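PDB 2GEF: protease VP4 from Blotched snakehead virus, which is a serine protease with a serine/lysine catalytic dyad and probably cleaves the viral structural polyprotein of which it is part. Local coordinates for residues S45-A50 with I180-V185; L104-V109 with I139-A144; A110-F113 with S119-V122. All coordinates share one frame; numbering follows the deposited sequence.

Interactions 1 and 2 lie in the core and rely on aliphatic carbon; interaction 3, near the surface with its centre about 14 Å from the centre of the chain, adds backbone hydrogen bonds and charged groups. The first two reach one mixed sheet, in which strands 43-52 and 104-109 are neighbours, but bring different elements to it: the loop after helix 170-178 in one, helix 138-146 in the other. After Val109 the chain turns a corner into the hairpin of interaction 3, a separate sheet, whose Val112 CG2 still comes within 4.2 Å of Ile180 CD1 in interaction 1.

Interaction 1: residues S45-A50 with I180-V185; sequences SELYIA and IGLPLV
Leu47 and Ile180 meet tip to tip, with methyl CD1 of Leu47 lying 3.9 Å from CD1 of Ile180. This is a buried contact made of aliphatic carbon, and a small one, covering 79 Å² in all. The same Leu47 methyl also lies 4.1 Å from Ile180 CG1, so it meets the outer half of the isoleucine chain. Ile180 turns its CG1 branch into the space between its own backbone N and carbonyl carbon (chi1 65°), and from there the extended CG1-CD1 arm reaches the strand. Beside the isoleucine, on the same side of the leucine methyl, Leu182 CD1 is a looser neighbour at 4.4 Å. Leu182 leans also on Leu32 of strand 31-38, while Leu47 packs on Ala176 of helix 170-178.

The polar work is done beside this apolar patch. Gly181, with a phi of 79°, is the C-prime residue of a Schellman motif that ends helix 170-178, and this turn places Ile180 and Leu182 so that both reach one leucine. Strand 43-52 has polar links of its own: the backbone of Leu47 pairs with that of Val109 in the sheet, and Ser45 OG is hydrogen-bonded to Leu172 O of the helix.

Helix 170-178 carries the catalytic Lys173, whose side chain lies about 7 Å from that of Leu47; Leu184, where strand 184-186 begins, touches Lys173 itself. The three apolar side chains make non-directional contacts, consistent with close packing and exclusion of water where the turn after the helix meets the sheet; directional bonding comes from the neighbouring polar links.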
loop_
_atom_site.group_PDB
_atom_site.type_symbol
_atom_site.label_atom_id
_atom_site.label_comp_id
_atom_site.label_asym_id
_atom_site.label_seq_id
_atom_site.Cartn_x
_atom_site.Cartn_y
_atom_site.Cartn_z
ATOM N N SER A 45 11.484 -2.559 -2.384
ATOM C CA SER A 45 10.177 -2.927 -1.823
ATOM C C SER A 45 10.131 -2.067 -0.579
ATOM O O SER A 45 11.129 -2.073 0.280
ATOM C CB SER A 45 10.254 -4.418 -1.365
ATOM O OG SER A 45 9.047 -4.855 -0.962
ATOM N N GLU A 46 8.994 -1.420 -0.395
ATOM C CA GLU A 46 8.771 -0.434 0.694
ATOM C C GLU A 46 7.296 -0.506 1.067
ATOM O O GLU A 46 6.489 -0.718 0.203
ATOM C CB GLU A 46 8.829 0.929 -0.027
ATOM C CG GLU A 46 9.590 1.933 0.543
ATOM C CD GLU A 46 9.885 3.015 -0.506
ATOM O OE1 GLU A 46 10.070 2.708 -1.733
ATOM O OE2 GLU A 46 9.926 4.194 -0.110
ATOM N N LEU A 47 6.888 -0.068 2.254
ATOM C CA LEU A 47 5.456 0.338 2.503
ATOM C C LEU A 47 5.171 1.747 2.273
ATOM O O LEU A 47 6.015 2.584 2.403
ATOM C CB LEU A 47 5.107 0.006 3.922
ATOM C CG LEU A 47 5.211 -1.519 4.110
ATOM C CD1 LEU A 47 4.843 -1.711 5.566
ATOM C CD2 LEU A 47 4.380 -2.418 3.238
ATOM N N TYR A 48 3.957 1.996 1.860
ATOM C CA TYR A 48 3.312 3.306 1.773
ATOM C C TYR A 48 2.005 3.157 2.515
ATOM O O TYR A 48 1.488 2.038 2.651
ATOM C CB TYR A 48 2.984 3.712 0.315
ATOM C CG TYR A 48 4.123 4.246 -0.566
ATOM C CD1 TYR A 48 5.362 3.605 -0.666
ATOM C CD2 TYR A 48 3.933 5.356 -1.312
ATOM C CE1 TYR A 48 6.386 4.105 -1.490
ATOM C CE2 TYR A 48 4.945 5.870 -2.105
ATOM C CZ TYR A 48 6.154 5.277 -2.201
ATOM O OH TYR A 48 7.107 5.922 -3.104
ATOM N N ILE A 49 1.475 4.267 2.933
ATOM C CA ILE A 49 0.225 4.318 3.667
ATOM C C ILE A 49 -0.680 5.123 2.847
ATOM O O ILE A 49 -0.210 6.098 2.383
ATOM C CB ILE A 49 0.282 4.911 5.077
ATOM C CG1 ILE A 49 -1.023 4.477 5.786
ATOM C CG2 ILE A 49 0.597 6.491 5.113
ATOM C CD1 ILE A 49 -1.096 4.823 7.159
ATOM N N ALA A 50 -1.857 4.588 2.497
ATOM C CA ALA A 50 -2.906 5.402 1.851
ATOM C C ALA A 50 -3.752 6.003 3.007
ATOM O O ALA A 50 -4.213 5.225 3.939
ATOM C CB ALA A 50 -3.795 4.543 1.088
ATOM N N ILE A 180 8.802 -4.676 8.973
ATOM C CA ILE A 180 8.350 -4.116 10.196
ATOM C C ILE A 180 7.430 -4.990 11.004
ATOM O O ILE A 180 6.718 -4.470 11.746
ATOM C CB ILE A 180 7.826 -2.694 10.000
ATOM C CG1 ILE A 180 6.576 -2.657 9.110
ATOM C CG2 ILE A 180 8.950 -1.759 9.476
ATOM C CD1 ILE A 180 5.917 -1.326 9.311
ATOM N N GLY A 181 7.487 -6.341 10.862
ATOM C CA GLY A 181 6.608 -7.238 11.728
ATOM C C GLY A 181 5.109 -7.405 11.337
ATOM O O GLY A 181 4.360 -7.938 12.092
ATOM N N LEU A 182 4.760 -7.079 10.116
ATOM C CA LEU A 182 3.394 -7.111 9.580
ATOM C C LEU A 182 3.237 -8.201 8.555
ATOM O O LEU A 182 4.208 -8.392 7.778
ATOM C CB LEU A 182 3.062 -5.806 8.851
ATOM C CG LEU A 182 3.090 -4.533 9.658
ATOM C CD1 LEU A 182 2.437 -3.285 8.926
ATOM C CD2 LEU A 182 2.319 -4.737 11.046
ATOM N N PRO A 183 2.051 -8.901 8.557
ATOM C CA PRO A 183 1.707 -9.678 7.429
ATOM C C PRO A 183 1.379 -8.956 6.153
ATOM O O PRO A 183 0.817 -7.844 6.144
ATOM C CB PRO A 183 0.509 -10.551 7.941
ATOM C CG PRO A 183 -0.197 -9.589 8.885
ATOM C CD PRO A 183 1.029 -9.042 9.624
ATOM N N LEU A 184 1.806 -9.615 5.057
ATOM C CA LEU A 184 1.251 -9.362 3.722
ATOM C C LEU A 184 -0.096 -10.098 3.504
ATOM O O LEU A 184 -0.158 -11.305 3.685
ATOM C CB LEU A 184 2.228 -9.638 2.637
ATOM C CG LEU A 184 1.774 -9.089 1.270
ATOM C CD1 LEU A 184 1.634 -7.650 1.238
ATOM C CD2 LEU A 184 2.737 -9.539 0.090
ATOM N N VAL A 185 -1.165 -9.316 3.233
ATOM C CA VAL A 185 -2.470 -9.835 3.131
ATOM C C VAL A 185 -3.024 -9.468 1.760
ATOM O O VAL A 185 -2.862 -8.329 1.234
ATOM C CB VAL A 185 -3.397 -9.280 4.254
ATOM C CG1 VAL A 185 -4.801 -9.855 4.137
ATOM C CG2 VAL A 185 -2.836 -9.639 5.620
#

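Interaction 2: residues L104-V109 with I139-A144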
loop_
_atom_site.group_PDB
_atom_site.type_symbol
_atom_site.label_atom_id
_atom_site.label_comp_id
_atom_site.label_asym_id
_atom_site.label_seq_id
_atom_site.Cartn_x
_atom_site.Cartn_y
_atom_site.Cartn_z
ATOM N N LEU A 104 -7.595 10.584 -1.783
ATOM C CA LEU A 104 -6.721 9.940 -0.802
ATOM C C LEU A 104 -5.369 10.433 -1.218
ATOM O O LEU A 104 -5.240 10.956 -2.334
ATOM C CB LEU A 104 -6.748 8.394 -0.885
ATOM C CG LEU A 104 -7.998 7.552 -0.414
ATOM C CD1 LEU A 104 -8.772 6.988 -1.628
ATOM C CD2 LEU A 104 -7.533 6.329 0.502
ATOM N N THR A 105 -4.406 10.328 -0.300
ATOM C CA THR A 105 -3.046 10.604 -0.571
ATOM C C THR A 105 -2.272 9.413 -0.125
ATOM O O THR A 105 -2.623 8.829 0.925
ATOM C CB THR A 105 -2.661 11.799 0.359
ATOM O OG1 THR A 105 -3.514 12.882 0.037
ATOM C CG2 THR A 105 -1.325 12.296 0.001
ATOM N N ILE A 106 -1.240 8.987 -0.851
ATOM C CA ILE A 106 -0.386 7.878 -0.373
ATOM C C ILE A 106 1.033 8.443 -0.096
ATOM O O ILE A 106 1.458 9.449 -0.679
ATOM C CB ILE A 106 -0.360 6.714 -1.421
ATOM C CG1 ILE A 106 0.174 7.261 -2.730
ATOM C CG2 ILE A 106 -1.763 6.209 -1.649
ATOM C CD1 ILE A 106 0.631 6.319 -3.842
ATOM N N LEU A 107 1.694 7.878 0.879
ATOM C CA LEU A 107 2.949 8.408 1.426
ATOM C C LEU A 107 3.914 7.277 1.730
ATOM O O LEU A 107 3.496 6.236 2.342
ATOM C CB LEU A 107 2.740 9.210 2.753
ATOM C CG LEU A 107 1.709 10.389 2.636
ATOM C CD1 LEU A 107 1.155 10.777 4.024
ATOM C CD2 LEU A 107 2.318 11.522 1.964
ATOM N N PRO A 108 5.195 7.447 1.371
ATOM C CA PRO A 108 6.106 6.330 1.767
ATOM C C PRO A 108 6.234 6.334 3.260
ATOM O O PRO A 108 6.184 7.356 3.836
ATOM C CB PRO A 108 7.444 6.630 1.017
ATOM C CG PRO A 108 7.184 8.003 0.290
ATOM C CD PRO A 108 5.863 8.563 0.689
ATOM N N VAL A 109 6.345 5.184 3.920
ATOM C CA VAL A 109 6.574 5.154 5.375
ATOM C C VAL A 109 7.748 4.156 5.800
ATOM O O VAL A 109 7.774 2.980 5.310
ATOM C CB VAL A 109 5.286 4.792 6.065
ATOM C CG1 VAL A 109 4.108 5.632 5.517
ATOM C CG2 VAL A 109 4.958 3.353 5.848
ATOM N N ILE A 139 -6.865 -2.518 -2.679
ATOM C CA ILE A 139 -7.363 -2.946 -1.442
ATOM C C ILE A 139 -7.080 -1.906 -0.334
ATOM O O ILE A 139 -8.001 -1.553 0.358
ATOM C CB ILE A 139 -6.774 -4.162 -1.056
ATOM C CG1 ILE A 139 -7.211 -5.354 -2.043
ATOM C CG2 ILE A 139 -7.270 -4.538 0.343
ATOM C CD1 ILE A 139 -6.525 -6.717 -1.525
ATOM N N ALA A 140 -5.817 -1.422 -0.182
ATOM C CA ALA A 140 -5.485 -0.309 0.759
ATOM C C ALA A 140 -6.367 0.970 0.582
ATOM O O ALA A 140 -6.912 1.615 1.508
ATOM C CB ALA A 140 -3.928 0.032 0.549
ATOM N N LEU A 141 -6.427 1.438 -0.641
ATOM C CA LEU A 141 -7.444 2.517 -0.947
ATOM C C LEU A 141 -8.778 2.415 -0.367
ATOM O O LEU A 141 -9.301 3.340 0.229
ATOM C CB LEU A 141 -7.632 2.648 -2.480
ATOM C CG LEU A 141 -6.298 3.068 -3.116
ATOM C CD1 LEU A 141 -6.293 3.383 -4.669
ATOM C CD2 LEU A 141 -5.492 4.031 -2.307
ATOM N N ALA A 142 -9.407 1.332 -0.708
ATOM C CA ALA A 142 -10.690 0.865 -0.122
ATOM C C ALA A 142 -10.785 0.871 1.387
ATOM O O ALA A 142 -11.711 1.390 1.965
ATOM C CB ALA A 142 -11.014 -0.553 -0.557
ATOM N N LEU A 143 -9.939 0.089 2.010
ATOM C CA LEU A 143 -9.981 0.056 3.499
ATOM C C LEU A 143 -9.743 1.518 4.013
ATOM O O LEU A 143 -10.397 1.947 4.990
ATOM C CB LEU A 143 -8.899 -0.924 3.988
ATOM C CG LEU A 143 -9.248 -2.275 3.350
ATOM C CD1 LEU A 143 -8.317 -3.296 3.942
ATOM C CD2 LEU A 143 -10.487 -2.672 3.939
ATOM N N ALA A 144 -8.840 2.291 3.366
ATOM C CA ALA A 144 -8.433 3.590 3.945
ATOM C C ALA A 144 -9.552 4.557 3.750
ATOM O O ALA A 144 -9.721 5.436 4.522
ATOM C CB ALA A 144 -7.125 4.141 3.381
#
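Leu104 fits against Leu141 and Ala144 where helix 138-146 packs against strand 104-109 of the mixed sheet, a helix-on-strand contact centred on the strand's first residue. Strand and helix run at 125° to each other, with segment axes 10.0 Å apart at their closest. The helix begins two residues after the nucleophile Ser136, whose side chain is about 9 Å from that of Leu141.

The main bump is the CD2 methyl of Leu104. It enters the shallow hollow between Leu141 and Ala144, residues three apart and so neighbours on the same side of the helix. The floor of that hollow is backbone: Leu141 O lies 3.5 Å from the methyl. One wall is the methyl of Ala144, which points toward the strand; the other is the isobutyl group of Leu141, whose CD2 stands 4.2 Å from Leu104 CD2. Although the first bond of the Leu141 side chain runs across the contact, its torsions (chi1 -62°, chi2 -175°) bring the branched end back to the strand.

A second, shallower bump comes two residues on. Ile106, on the same strand face as Leu104, offers CG2 to Leu141 CD2 at 4.4 Å, so Leu141 CD2 meets a methyl of both Leu104 and Ile106. Val76 of strand 75-77 also touches both Ile106 and Leu141. Between the two bumps, Thr105 points away from the helix, where its OG1 is bonded to Gly53 O and His55 N. The closest carbon-carbon approach of the interface is Leu104 CD2 to Ala144 CB, 3.6 Å.

Interaction 3: residues A110-F113 with S119-V122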
loop_
_atom_site.group_PDB
_atom_site.type_symbol
_atom_site.label_atom_id
_atom_site.label_comp_id
_atom_site.label_asym_id
_atom_site.label_seq_id
_atom_site.Cartn_x
_atom_site.Cartn_y
_atom_site.Cartn_z
ATOM N N ALA A 110 8.645 4.563 6.722
ATOM C CA ALA A 110 9.665 3.663 7.229
ATOM C C ALA A 110 9.241 2.765 8.370
ATOM O O ALA A 110 9.888 1.824 8.600
ATOM C CB ALA A 110 10.774 4.475 7.700
ATOM N N ASP A 111 8.178 3.064 9.109
ATOM C CA ASP A 111 7.772 2.324 10.264
ATOM C C ASP A 111 6.479 2.858 10.852
ATOM O O ASP A 111 6.051 3.935 10.514
ATOM C CB ASP A 111 8.802 2.439 11.397
ATOM C CG ASP A 111 8.829 1.177 12.305
ATOM O OD1 ASP A 111 8.011 0.201 12.119
ATOM O OD2 ASP A 111 9.680 1.154 13.202
ATOM N N VAL A 112 5.934 2.121 11.825
ATOM C CA VAL A 112 4.568 2.320 12.351
ATOM C C VAL A 112 4.461 1.781 13.762
ATOM O O VAL A 112 4.758 0.592 14.063
ATOM C CB VAL A 112 3.401 1.644 11.482
ATOM C CG1 VAL A 112 1.998 2.137 12.031
ATOM C CG2 VAL A 112 3.523 2.065 10.013
ATOM N N PHE A 113 4.025 2.691 14.626
ATOM C CA PHE A 113 3.925 2.423 16.044
ATOM C C PHE A 113 2.483 2.638 16.314
ATOM O O PHE A 113 2.068 3.759 16.203
ATOM C CB PHE A 113 4.825 3.413 16.868
ATOM C CG PHE A 113 6.256 3.485 16.323
ATOM C CD1 PHE A 113 7.166 2.424 16.560
ATOM C CD2 PHE A 113 6.636 4.560 15.466
ATOM C CE1 PHE A 113 8.431 2.427 15.991
ATOM C CE2 PHE A 113 7.867 4.627 14.929
ATOM C CZ PHE A 113 8.816 3.530 15.189
ATOM N N SER A 119 -5.241 3.799 16.442
ATOM C CA SER A 119 -4.459 4.816 15.774
ATOM C C SER A 119 -2.988 4.445 15.800
ATOM O O SER A 119 -2.607 3.573 16.555
ATOM C CB SER A 119 -4.625 6.168 16.468
ATOM O OG SER A 119 -4.007 6.137 17.683
ATOM N N ALA A 120 -2.154 5.181 15.062
ATOM C CA ALA A 120 -0.687 4.916 14.980
ATOM C C ALA A 120 0.140 6.141 14.642
ATOM O O ALA A 120 -0.292 7.043 13.918
ATOM C CB ALA A 120 -0.433 3.853 13.884
ATOM N N ASP A 121 1.358 6.156 15.193
ATOM C CA ASP A 121 2.296 7.170 14.883
ATOM C C ASP A 121 3.095 6.517 13.763
ATOM O O ASP A 121 3.545 5.409 13.894
ATOM C CB ASP A 121 3.164 7.427 16.140
ATOM C CG ASP A 121 2.448 8.185 17.151
ATOM O OD1 ASP A 121 1.993 9.329 16.909
ATOM O OD2 ASP A 121 2.251 7.620 18.231
ATOM N N VAL A 122 3.255 7.200 12.650
ATOM C CA VAL A 122 3.698 6.559 11.431
ATOM C C VAL A 122 4.839 7.450 11.067
ATOM O O VAL A 122 4.703 8.711 11.009
ATOM C CB VAL A 122 2.577 6.459 10.291
ATOM C CG1 VAL A 122 3.106 6.256 8.820
ATOM C CG2 VAL A 122 1.423 5.458 10.640
#
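A β-hairpin is built where strand 111-114 pairs with strand 120-126, and Phe113 with Asp121 makes its hydrogen-bonded pair in this region. Phe113 N donates to Asp121 O over 2.9 Å, almost straight at 167°. The return bond, from Asp121 N to Phe113 O, is 2.7 Å long and more bent, at 151°. The two residues turn their side chains to one face of the sheet. There the Phe113 ring, carried beside its own backbone N, stands obliquely to the Asp121 carbonyl, with CD2 3.6 Å from Asp121 O. The Asp121 carboxylate is held instead by the hairpin's connection, where OD2 forms a salt bridge with Arg115 NE.

The next pair, Val112 with Val122, is non-hydrogen-bonded and shows its side chains on the other face. They lie side by side and point the same way, Val112 CG1 resting 3.6 Å from Val122 CG2. Set anti to the backbone N (chi1 -171°), this same CG1 branch also reaches Ala120 CB, at 3.5 Å, so it bridges two residues of the partner strand. At the start of strand 111-114, Asp111 OD1 takes a weak hydrogen bond from the amide N of Val112, 2.8 Å away.

Strand 22-27 pairs along the far side of strand 120-126. Hydrogen-bonded and non-hydrogen-bonded pairs in alternation, with their side chains on opposite faces, are the hallmark of an antiparallel β-hairpin, here part of a three-stranded antiparallel sheet in which strand 111-114 lies outermost.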